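PDB 2VM9: discoidin-2 from Dictyostelium discoideum, which binds galactose and N-acetylgalactosamine as a trimeric, calcium-containing lectin and may take part in spore coat formation. Local coordinates for residues E50-Q61 with H137-R148. Numbering follows the deposited sequence.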
ATOM      1  N   GLU A  50       7.443   1.822 -32.124  1.00  5.06           N
ATOM      2  CA  GLU A  50       7.281   0.614 -31.319  1.00  4.49           C
ATOM      3  C   GLU A  50       8.464   0.518 -30.345  1.00  4.30           C
ATOM      4  O   GLU A  50       9.308  -0.404 -30.409  1.00  4.65           O
ATOM      5  CB  GLU A  50       7.172  -0.595 -32.248  1.00  5.65           C
ATOM      6  CG  GLU A  50       5.873  -0.515 -33.082  1.00  5.38           C
ATOM      7  CD  GLU A  50       5.740  -1.639 -34.092  1.00  7.68           C
ATOM      8  OE1 GLU A  50       6.763  -2.227 -34.455  1.00  8.44           O
ATOM      9  OE2 GLU A  50       4.609  -1.911 -34.514  1.00  6.13           O
ATOM     10  N   SER A  51       8.563   1.525 -29.479  1.00  4.65           N
ATOM     11  CA  SER A  51       9.657   1.666 -28.517  1.00  4.92           C
ATOM     12  C   SER A  51       9.446   2.978 -27.761  1.00  4.99           C
ATOM     13  O   SER A  51       8.768   3.888 -28.245  1.00  5.18           O
ATOM     14  CB  SER A  51      11.041   1.774 -29.219  1.00  5.70           C
ATOM     15  OG  SER A  51      11.097   2.954 -30.073  1.00  6.61           O
ATOM     16  N   TRP A  52      10.076   3.095 -26.599  1.00  3.80           N
ATOM     17  CA  TRP A  52      10.453   4.440 -26.141  1.00  3.93           C
ATOM     18  C   TRP A  52      11.709   4.800 -26.945  1.00  4.56           C
ATOM     19  O   TRP A  52      12.604   3.949 -27.116  1.00  5.40           O
ATOM     20  CB  TRP A  52      10.824   4.420 -24.660  1.00  4.63           C
ATOM     21  CG  TRP A  52      11.633   5.635 -24.251  1.00  4.22           C
ATOM     22  CD1 TRP A  52      11.211   6.944 -24.264  1.00  5.74           C
ATOM     23  CD2 TRP A  52      12.976   5.648 -23.754  1.00  4.60           C
ATOM     24  NE1 TRP A  52      12.213   7.765 -23.807  1.00  4.29           N
ATOM     25  CE2 TRP A  52      13.313   7.009 -23.496  1.00  4.98           C
ATOM     26  CE3 TRP A  52      13.933   4.652 -23.510  1.00  5.67           C
ATOM     27  CZ2 TRP A  52      14.563   7.398 -22.982  1.00  4.74           C
ATOM     28  CZ3 TRP A  52      15.200   5.043 -23.008  1.00  6.00           C
ATOM     29  CH2 TRP A  52      15.492   6.395 -22.745  1.00  6.69           C
ATOM     30  N   SER A  53      11.805   6.045 -27.411  1.00  3.85           N
ATOM     31  CA  SER A  53      13.076   6.514 -28.013  1.00  4.39           C
ATOM     32  C   SER A  53      13.450   7.852 -27.372  1.00  4.23           C
ATOM     33  O   SER A  53      12.607   8.776 -27.338  1.00  4.89           O
ATOM     34  CB  SER A  53      12.935   6.692 -29.531  1.00  4.25           C
ATOM     35  OG  SER A  53      12.564   5.475 -30.175  1.00  4.72           O
ATOM     36  N   SER A  54      14.698   7.977 -26.905  1.00  4.70           N
ATOM     37  CA  SER A  54      15.126   9.210 -26.242  1.00  4.93           C
ATOM     38  C   SER A  54      15.186  10.370 -27.247  1.00  4.94           C
ATOM     39  O   SER A  54      15.119  10.170 -28.460  1.00  4.55           O
ATOM     40  CB  SER A  54      16.501   9.027 -25.572  1.00  4.53           C
ATOM     41  OG  SER A  54      17.503   8.996 -26.564  1.00  6.38           O
ATOM     42  N   SER A  55      15.330  11.589 -26.734  1.00  5.69           N
ATOM     43  CA  SER A  55      15.637  12.709 -27.616  1.00  5.97           C
ATOM     44  C   SER A  55      17.152  12.929 -27.754  1.00  6.32           C
ATOM     45  O   SER A  55      17.692  13.029 -28.865  1.00  7.05           O
ATOM     46  CB  SER A  55      14.958  13.998 -27.158  1.00  6.21           C
ATOM     47  OG  SER A  55      15.266  15.026 -28.106  1.00  6.97           O
ATOM     48  N   VAL A  56      17.822  12.984 -26.613  1.00  6.14           N
ATOM     49  CA  VAL A  56      19.279  13.154 -26.522  1.00  6.16           C
ATOM     50  C   VAL A  56      19.945  11.789 -26.581  1.00  6.07           C
ATOM     51  O   VAL A  56      19.475  10.838 -25.968  1.00  6.22           O
ATOM     52  CB  VAL A  56      19.612  13.851 -25.188  1.00  6.50           C
ATOM     53  CG1 VAL A  56      21.142  13.892 -24.958  1.00  7.40           C
ATOM     54  CG2 VAL A  56      18.999  15.256 -25.204  1.00  8.36           C
ATOM     55  N   LEU A  57      21.032  11.703 -27.346  1.00  5.54           N
ATOM     56  CA  LEU A  57      21.804  10.476 -27.422  1.00  5.60           C
ATOM     57  C   LEU A  57      23.085  10.708 -26.646  1.00  5.84           C
ATOM     58  O   LEU A  57      23.966  11.462 -27.070  1.00  6.67           O
ATOM     59  CB  LEU A  57      22.126  10.110 -28.877  1.00  5.20           C
ATOM     60  CG  LEU A  57      20.921   9.733 -29.741  1.00  4.37           C
ATOM     61  CD1 LEU A  57      21.404   9.540 -31.206  1.00  5.18           C
ATOM     62  CD2 LEU A  57      20.169   8.491 -29.217  1.00  5.25           C
ATOM     63  N   ASP A  58      23.133  10.118 -25.469  1.00  5.93           N
ATOM     64  CA  ASP A  58      24.336  10.145 -24.635  1.00  6.84           C
ATOM     65  C   ASP A  58      24.223   8.995 -23.640  1.00  6.68           C
ATOM     66  O   ASP A  58      23.335   8.159 -23.792  1.00  7.31           O
ATOM     67  CB  ASP A  58      24.539  11.525 -23.960  1.00  7.30           C
ATOM     68  CG  ASP A  58      23.457  11.883 -22.929  1.00  8.41           C
ATOM     69  OD1 ASP A  58      22.552  11.072 -22.620  1.00  6.89           O
ATOM     70  OD2 ASP A  58      23.527  13.039 -22.438  1.00  9.48           O
ATOM     71  N   LYS A  59      25.103   8.968 -22.631  1.00  6.67           N
ATOM     72  CA  LYS A  59      25.085   7.867 -21.645  1.00  7.36           C
ATOM     73  C   LYS A  59      24.285   8.186 -20.385  1.00  7.42           C
ATOM     74  O   LYS A  59      24.356   7.440 -19.386  1.00  8.70           O
ATOM     75  CB  LYS A  59      26.521   7.494 -21.262  1.00  7.97           C
ATOM     76  CG  LYS A  59      27.314   7.001 -22.425  1.00  9.05           C
ATOM     77  CD  LYS A  59      28.748   6.677 -22.009  1.00 13.46           C
ATOM     78  CE  LYS A  59      29.643   7.943 -22.076  1.00 17.68           C
ATOM     79  NZ  LYS A  59      30.975   7.617 -21.515  1.00 24.06           N
ATOM     80  N   ASN A  60      23.472   9.243 -20.467  1.00  7.07           N
ATOM     81  CA  ASN A  60      22.714   9.780 -19.324  1.00  7.48           C
ATOM     82  C   ASN A  60      21.194   9.602 -19.411  1.00  6.55           C
ATOM     83  O   ASN A  60      20.453  10.179 -18.597  1.00  6.58           O
ATOM     84  CB  ASN A  60      23.020  11.278 -19.230  1.00  8.41           C
ATOM     85  CG  ASN A  60      24.500  11.525 -19.048  1.00 10.43           C
ATOM     86  OD1 ASN A  60      25.128  10.889 -18.201  1.00 13.07           O
ATOM     87  ND2 ASN A  60      25.066  12.402 -19.868  1.00 11.31           N
ATOM     88  N   GLN A  61      20.727   8.867 -20.420  1.00  5.25           N
ATOM     89  CA  GLN A  61      19.277   8.681 -20.601  1.00  5.37           C
ATOM     90  C   GLN A  61      18.798   7.526 -19.726  1.00  5.19           C
ATOM     91  O   GLN A  61      19.593   6.696 -19.295  1.00  4.68           O
ATOM     92  CB  GLN A  61      18.954   8.384 -22.074  1.00  4.15           C
ATOM     93  CG  GLN A  61      19.485   9.490 -23.003  1.00  4.12           C
ATOM     94  CD  GLN A  61      18.940  10.846 -22.604  1.00  4.58           C
ATOM     95  OE1 GLN A  61      17.713  11.066 -22.566  1.00  5.10           O
ATOM     96  NE2 GLN A  61      19.845  11.767 -22.269  1.00  7.19           N
ATOM     97  N   HIS A 137      19.367   2.412 -17.453  1.00  5.29           N
ATOM     98  CA  HIS A 137      20.296   3.471 -17.878  1.00  5.43           C
ATOM     99  C   HIS A 137      21.091   2.957 -19.083  1.00  5.64           C
ATOM    100  O   HIS A 137      22.159   2.362 -18.914  1.00  6.04           O
ATOM    101  CB  HIS A 137      21.237   3.810 -16.709  1.00  5.56           C
ATOM    102  CG  HIS A 137      20.641   4.773 -15.724  1.00  5.78           C
ATOM    103  ND1 HIS A 137      20.910   6.128 -15.756  1.00  8.56           N
ATOM    104  CD2 HIS A 137      19.792   4.582 -14.682  1.00  8.71           C
ATOM    105  CE1 HIS A 137      20.259   6.732 -14.768  1.00  9.08           C
ATOM    106  NE2 HIS A 137      19.570   5.817 -14.106  1.00  8.99           N
ATOM    107  N   PRO A 138      20.527   3.106 -20.300  1.00  6.08           N
ATOM    108  CA  PRO A 138      21.227   2.671 -21.515  1.00  6.00           C
ATOM    109  C   PRO A 138      22.636   3.246 -21.567  1.00  6.46           C
ATOM    110  O   PRO A 138      22.849   4.431 -21.238  1.00  6.65           O
ATOM    111  CB  PRO A 138      20.377   3.273 -22.635  1.00  5.58           C
ATOM    112  CG  PRO A 138      18.945   3.185 -22.038  1.00  5.42           C
ATOM    113  CD  PRO A 138      19.199   3.682 -20.612  1.00  5.84           C
ATOM    114  N   GLN A 139      23.596   2.399 -21.940  1.00  6.41           N
ATOM    115  CA  GLN A 139      24.974   2.867 -22.053  1.00  7.00           C
ATOM    116  C   GLN A 139      25.439   2.966 -23.492  1.00  6.28           C
ATOM    117  O   GLN A 139      26.159   3.889 -23.839  1.00  6.89           O
ATOM    118  CB  GLN A 139      25.931   1.946 -21.290  1.00  7.24           C
ATOM    119  CG  GLN A 139      25.633   1.948 -19.797  1.00 10.81           C
ATOM    120  CD  GLN A 139      25.830   3.322 -19.162  1.00 12.96           C
ATOM    121  OE1 GLN A 139      26.948   3.853 -19.157  1.00 13.57           O
ATOM    122  NE2 GLN A 139      24.742   3.913 -18.626  1.00 11.63           N
ATOM    123  N   THR A 140      25.096   1.964 -24.304  1.00  5.46           N
ATOM    124  CA  THR A 140      25.491   1.965 -25.710  1.00  5.41           C
ATOM    125  C   THR A 140      24.255   1.564 -26.542  1.00  5.47           C
ATOM    126  O   THR A 140      23.313   0.952 -26.023  1.00  5.49           O
ATOM    127  CB  THR A 140      26.636   0.961 -25.980  1.00  5.54           C
ATOM    128  OG1 THR A 140      26.246  -0.355 -25.547  1.00  6.96           O
ATOM    129  CG2 THR A 140      27.937   1.367 -25.225  1.00  5.33           C
ATOM    130  N   TYR A 141      24.265   1.890 -27.818  1.00  4.43           N
ATOM    131  CA  TYR A 141      23.065   1.676 -28.625  1.00  4.92           C
ATOM    132  C   TYR A 141      23.456   1.520 -30.087  1.00  4.98           C
ATOM    133  O   TYR A 141      24.523   1.967 -30.513  1.00  4.32           O
ATOM    134  CB  TYR A 141      22.081   2.852 -28.452  1.00  4.55           C
ATOM    135  CG  TYR A 141      22.792   4.193 -28.447  1.00  4.90           C
ATOM    136  CD1 TYR A 141      23.001   4.879 -29.635  1.00  4.93           C
ATOM    137  CD2 TYR A 141      23.247   4.762 -27.246  1.00  5.01           C
ATOM    138  CE1 TYR A 141      23.668   6.122 -29.660  1.00  6.40           C
ATOM    139  CE2 TYR A 141      23.947   6.000 -27.256  1.00  5.10           C
ATOM    140  CZ  TYR A 141      24.138   6.650 -28.465  1.00  5.16           C
ATOM    141  OH  TYR A 141      24.819   7.810 -28.532  1.00  7.76           O
ATOM    142  N   ASN A 142      22.575   0.852 -30.836  1.00  4.86           N
ATOM    143  CA  ASN A 142      22.669   0.816 -32.292  1.00  6.22           C
ATOM    144  C   ASN A 142      21.699   1.844 -32.816  1.00  5.14           C
ATOM    145  O   ASN A 142      20.487   1.697 -32.628  1.00  5.37           O
ATOM    146  CB  ASN A 142      22.291  -0.558 -32.870  1.00  6.92           C
ATOM    147  CG  ASN A 142      22.269  -0.526 -34.387  1.00 12.27           C
ATOM    148  OD1 ASN A 142      21.356  -1.030 -34.947  1.00 13.43           O
ATOM    149  ND2 ASN A 142      23.272  -0.074 -35.011  1.00 17.46           N
ATOM    150  N   ASN A 143      22.244   2.871 -33.467  1.00  4.60           N
ATOM    151  CA  ASN A 143      21.476   3.937 -34.129  1.00  4.26           C
ATOM    152  C   ASN A 143      20.747   4.944 -33.234  1.00  5.20           C
ATOM    153  O   ASN A 143      20.808   6.142 -33.477  1.00  6.03           O
ATOM    154  CB  ASN A 143      20.509   3.359 -35.179  1.00  4.17           C
ATOM    155  CG  ASN A 143      21.265   2.929 -36.440  1.00  6.16           C
ATOM    156  OD1 ASN A 143      22.287   3.526 -36.745  1.00  6.26           O
ATOM    157  ND2 ASN A 143      20.780   1.914 -37.151  1.00  6.57           N
ATOM    158  N   HIS A 144      20.044   4.453 -32.226  1.00  4.77           N
ATOM    159  CA  HIS A 144      19.320   5.353 -31.313  1.00  4.33           C
ATOM    160  C   HIS A 144      19.025   4.626 -30.023  1.00  4.73           C
ATOM    161  O   HIS A 144      18.924   3.409 -30.022  1.00  5.05           O
ATOM    162  CB  HIS A 144      17.987   5.785 -31.949  1.00  4.48           C
ATOM    163  CG  HIS A 144      17.472   7.085 -31.414  1.00  5.40           C
ATOM    164  ND1 HIS A 144      17.775   8.296 -31.997  1.00  4.38           N
ATOM    165  CD2 HIS A 144      16.711   7.363 -30.332  1.00  5.39           C
ATOM    166  CE1 HIS A 144      17.195   9.269 -31.315  1.00  5.53           C
ATOM    167  NE2 HIS A 144      16.556   8.727 -30.289  1.00  5.94           N
ATOM    168  N   ILE A 145      18.856   5.379 -28.938  1.00  4.02           N
ATOM    169  CA  ILE A 145      18.436   4.798 -27.675  1.00  4.31           C
ATOM    170  C   ILE A 145      16.920   4.563 -27.808  1.00  4.55           C
ATOM    171  O   ILE A 145      16.117   5.468 -27.609  1.00  4.61           O
ATOM    172  CB  ILE A 145      18.760   5.717 -26.504  1.00  3.85           C
ATOM    173  CG1 ILE A 145      20.284   5.880 -26.388  1.00  5.64           C
ATOM    174  CG2 ILE A 145      18.146   5.157 -25.201  1.00  4.11           C
ATOM    175  CD1 ILE A 145      20.713   7.006 -25.412  1.00  4.79           C
ATOM    176  N   SER A 146      16.574   3.339 -28.181  1.00  3.99           N
ATOM    177  CA  SER A 146      15.192   2.932 -28.376  1.00  3.95           C
ATOM    178  C   SER A 146      15.055   1.542 -27.774  1.00  4.58           C
ATOM    179  O   SER A 146      15.883   0.651 -28.018  1.00  4.37           O
ATOM    180  CB  SER A 146      14.820   2.896 -29.878  1.00  4.52           C
ATOM    181  OG  SER A 146      14.977   4.177 -30.494  1.00  5.63           O
ATOM    182  N   LEU A 147      14.003   1.337 -26.977  1.00  3.63           N
ATOM    183  CA  LEU A 147      13.846   0.022 -26.377  1.00  4.23           C
ATOM    184  C   LEU A 147      12.403  -0.249 -26.005  1.00  4.57           C
ATOM    185  O   LEU A 147      11.573   0.683 -25.883  1.00  4.76           O
ATOM    186  CB  LEU A 147      14.744  -0.165 -25.141  1.00  4.95           C
ATOM    187  CG  LEU A 147      14.364   0.703 -23.921  1.00  5.43           C
ATOM    188  CD1 LEU A 147      13.304   0.037 -23.049  1.00  5.93           C
ATOM    189  CD2 LEU A 147      15.581   1.040 -23.081  1.00  9.58           C
ATOM    190  N   ARG A 148      12.124  -1.537 -25.835  1.00  4.18           N
ATOM    191  CA  ARG A 148      10.918  -2.006 -25.178  1.00  4.23           C
ATOM    192  C   ARG A 148      11.391  -2.907 -24.038  1.00  4.69           C
ATOM    193  O   ARG A 148      12.497  -3.428 -24.088  1.00  4.75           O
ATOM    194  CB  ARG A 148      10.017  -2.781 -26.140  1.00  3.69           C
ATOM    195  CG  ARG A 148       9.387  -1.886 -27.213  1.00  3.79           C
ATOM    196  CD  ARG A 148       8.676  -2.741 -28.294  1.00  5.30           C
ATOM    197  NE  ARG A 148       9.690  -3.391 -29.137  1.00  5.24           N
ATOM    198  CZ  ARG A 148       9.429  -4.335 -30.042  1.00  7.38           C
ATOM    199  NH1 ARG A 148       8.166  -4.755 -30.234  1.00  6.20           N
ATOM    200  NH2 ARG A 148      10.427  -4.891 -30.735  1.00  6.08           N
TER
HETATM  201  O   HOH W   1      21.786   6.749 -22.014  1.00  5.07           O
HETATM  202  O   HOH W   2      22.087   6.654 -18.218  1.00 12.09           O
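In the F5/8 type C beta-sandwich, the short strand W52-S53 pairs antiparallel with the strand starting at S146, and the loop after it crosses N143-I145, the turn that passes from one sheet to the other. W52 and L147 form a hydrogen-bonded pair, W52 N to L147 O 2.9 Å and L147 N to W52 O 3.0 Å; one further backbone bond, S54 N to I145 O, follows beyond the strand. The H144 ring, its CG anti to the backbone N (chi1 -156°), gives a nearly straight bond from NE2 to S54 O (2.7 Å, 177° at the hydrogen); S54 O lies in the ring plane, while NE2 stands above the S54 carbonyl plane. L57 CD2 sits over the centre of one face of that ring in a CH-pi contact, 3.6 Å from the centroid. I145 spans W52 and Q61: CG2 lies beside W52 CZ3 (3.7 Å) and CD1 reaches Q61 CG (3.7 Å). Farther along, one water joins K59 O and Q61 O to H137 ND1, and a second contacts D58 O, Q61 N and P138 O. D58 OD1 accepts N60 N, an Asx turn, and from the opposite carboxylate face Q61 NE2. The whole is a loop packed on the connection between the two sheets of a discoidin-domain beta-sandwich.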